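PDB 1WIW: glucose-6-phosphate isomerase like protein from Thermus thermophilus, which probably binds phosphosugars through its SIS domain and may interconvert aldose and ketose phosphates, as glucose-6-phosphate or mannose-6-phosphate isomerases do. Local coordinates for the interface of chains A and B. Coordinates in Å, arbitrary orientation; residue numbers count along the deposited sequence, not the author numbering. Chains: chain A/B, Glucose-6-phosphate isomerase like protein.

The interface of chains A and B. Residues chain A 199-200, 203-204; chain B 72, 181, 184-185, 282-283, 286.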
loop_
_atom_site.group_PDB
_atom_site.type_symbol
_atom_site.label_atom_id
_atom_site.label_comp_id
_atom_site.label_asym_id
_atom_site.label_seq_id
_atom_site.Cartn_x
_atom_site.Cartn_y
_atom_site.Cartn_z
ATOM N N LEU A 199 -11.522 1.956 3.670
ATOM C CA LEU A 199 -12.662 2.192 4.549
ATOM C C LEU A 199 -13.045 0.912 5.295
ATOM O O LEU A 199 -13.360 0.950 6.487
ATOM C CB LEU A 199 -13.844 2.752 3.743
ATOM C CG LEU A 199 -13.567 4.115 3.083
ATOM C CD1 LEU A 199 -14.769 4.552 2.267
ATOM C CD2 LEU A 199 -13.244 5.163 4.154
ATOM N N GLU A 200 -12.990 -0.220 4.599
ATOM C CA GLU A 200 -13.299 -1.511 5.206
ATOM C C GLU A 200 -12.353 -1.746 6.392
ATOM O O GLU A 200 -12.776 -2.145 7.481
ATOM C CB GLU A 200 -13.106 -2.619 4.172
ATOM C CG GLU A 200 -13.418 -4.013 4.672
ATOM C CD GLU A 200 -13.089 -5.080 3.645
ATOM O OE1 GLU A 200 -11.906 -5.473 3.539
ATOM O OE2 GLU A 200 -14.012 -5.519 2.934
ATOM N N LEU A 203 -13.149 0.348 9.451
ATOM C CA LEU A 203 -14.373 -0.080 10.115
ATOM C C LEU A 203 -14.284 -1.325 10.985
ATOM O O LEU A 203 -14.866 -1.363 12.064
ATOM C CB LEU A 203 -15.478 -0.269 9.069
ATOM C CG LEU A 203 -16.874 -0.604 9.600
ATOM C CD1 LEU A 203 -17.337 0.497 10.544
ATOM C CD2 LEU A 203 -17.841 -0.754 8.432
ATOM N N VAL A 204 -13.560 -2.342 10.528
ATOM C CA VAL A 204 -13.460 -3.575 11.293
ATOM C C VAL A 204 -12.091 -3.898 11.888
ATOM O O VAL A 204 -11.989 -4.757 12.760
ATOM C CB VAL A 204 -13.927 -4.770 10.441
ATOM C CG1 VAL A 204 -15.378 -4.574 10.047
ATOM C CG2 VAL A 204 -13.059 -4.910 9.202
ATOM N N TYR B 72 -16.905 -0.757 -2.744
ATOM C CA TYR B 72 -16.225 0.477 -2.358
ATOM C C TYR B 72 -15.711 1.397 -3.460
ATOM O O TYR B 72 -14.899 2.273 -3.186
ATOM C CB TYR B 72 -15.054 0.139 -1.428
ATOM C CG TYR B 72 -15.356 -0.946 -0.417
ATOM C CD1 TYR B 72 -16.385 -0.799 0.513
ATOM C CD2 TYR B 72 -14.606 -2.126 -0.391
ATOM C CE1 TYR B 72 -16.659 -1.797 1.443
ATOM C CE2 TYR B 72 -14.873 -3.133 0.536
ATOM C CZ TYR B 72 -15.898 -2.962 1.446
ATOM O OH TYR B 72 -16.171 -3.957 2.352
ATOM N N THR B 181 -5.666 -6.762 4.752
ATOM C CA THR B 181 -7.123 -6.749 4.664
ATOM C C THR B 181 -7.745 -7.975 5.329
ATOM O O THR B 181 -8.792 -7.873 5.980
ATOM C CB THR B 181 -7.578 -6.660 3.190
ATOM O OG1 THR B 181 -7.362 -5.328 2.712
ATOM C CG2 THR B 181 -9.056 -7.010 3.040
ATOM N N ALA B 184 -7.829 -7.505 9.075
ATOM C CA ALA B 184 -8.776 -6.509 9.551
ATOM C C ALA B 184 -10.187 -7.086 9.453
ATOM O O ALA B 184 -10.961 -7.017 10.407
ATOM C CB ALA B 184 -8.673 -5.229 8.727
ATOM N N ARG B 185 -10.515 -7.689 8.315
ATOM C CA ARG B 185 -11.865 -8.212 8.151
ATOM C C ARG B 185 -12.192 -9.476 8.930
ATOM O O ARG B 185 -13.309 -9.626 9.428
ATOM C CB ARG B 185 -12.208 -8.448 6.676
ATOM C CG ARG B 185 -13.720 -8.537 6.515
ATOM C CD ARG B 185 -14.199 -9.400 5.377
ATOM N NE ARG B 185 -14.038 -8.759 4.086
ATOM C CZ ARG B 185 -14.917 -8.864 3.097
ATOM N NH1 ARG B 185 -14.688 -8.252 1.946
ATOM N NH2 ARG B 185 -16.032 -9.562 3.269
ATOM N N LEU B 282 -21.530 -6.522 9.705
ATOM C CA LEU B 282 -20.748 -5.326 10.021
ATOM C C LEU B 282 -20.407 -4.445 8.820
ATOM O O LEU B 282 -20.202 -3.241 8.969
ATOM C CB LEU B 282 -19.446 -5.719 10.729
ATOM C CG LEU B 282 -19.525 -6.134 12.202
ATOM C CD1 LEU B 282 -20.628 -7.155 12.403
ATOM C CD2 LEU B 282 -18.179 -6.696 12.640
ATOM N N LEU B 283 -20.348 -5.042 7.634
ATOM C CA LEU B 283 -19.996 -4.303 6.428
ATOM C C LEU B 283 -21.183 -3.932 5.548
ATOM O O LEU B 283 -21.034 -3.170 4.595
ATOM C CB LEU B 283 -18.977 -5.106 5.612
ATOM C CG LEU B 283 -17.624 -5.352 6.286
ATOM C CD1 LEU B 283 -16.809 -6.357 5.487
ATOM C CD2 LEU B 283 -16.876 -4.035 6.413
ATOM N N LEU B 286 -21.693 -0.149 5.185
ATOM C CA LEU B 286 -20.593 0.419 4.407
ATOM C C LEU B 286 -20.728 0.215 2.900
ATOM O O LEU B 286 -20.525 1.148 2.125
ATOM C CB LEU B 286 -19.248 -0.152 4.875
ATOM C CG LEU B 286 -18.030 0.513 4.221
ATOM C CD1 LEU B 286 -18.011 1.987 4.585
ATOM C CD2 LEU B 286 -16.743 -0.158 4.683
HETATM O O HOH W 1 -9.565 -3.982 4.046
HETATM O O HOH W 2 -11.895 -8.031 2.074
#
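A:Glu200, on helix 198-204, shows how a single acidic side chain can pin a helix to a neighbouring chain. Its CG stands anti to the backbone N (chi1 -179°), and the extended chain carries the carboxylate straight into chain B. At the root, CA rests against the CD2 methyl of B:Leu286. CB then passes the phenol end of B:Tyr72, 3.9 Å from CZ, the two side chains crossing at about a right angle. Further out, CG faces both the B:Tyr72 hydroxyl and B:Leu283 CD2, the latter 3.9 Å away. At the tip the two oxygens divide their work. OE2 accepts a hydrogen bond from B:Tyr72 OH at 2.7 Å through its anti lone pair, with carboxylate and ring nearly perpendicular (89°). The same oxygen forms a salt bridge to B:Arg185 NH1 at 3.0 Å, but the guanidinium is turned 74° from the carboxylate and its N-H points away, so the attraction is ionic rather than a paired hydrogen bond. OE1 is held by two waters, one shared with B:Thr181 OG1, the other with B:Arg185 NH1. B:Leu283 CD1, from the same chain, sits over the rim of one guanidinium face. A turn further along the helix, A:Leu203 CD2 meets B:Leu286 CB at 3.9 Å as the side chains slide past in opposite directions, and A:Val204 CG2 packs on B:Arg185 CA. An alanine here in place of A:Glu200 would remove the B:Tyr72 hydrogen bond, the B:Arg185 charge pairing and both water bridges, which would probably loosen the helix from chain B. The patch thus joins a polar clasp to aliphatic packing and probably helps hold the deposited pair together, if that is the biological dimer.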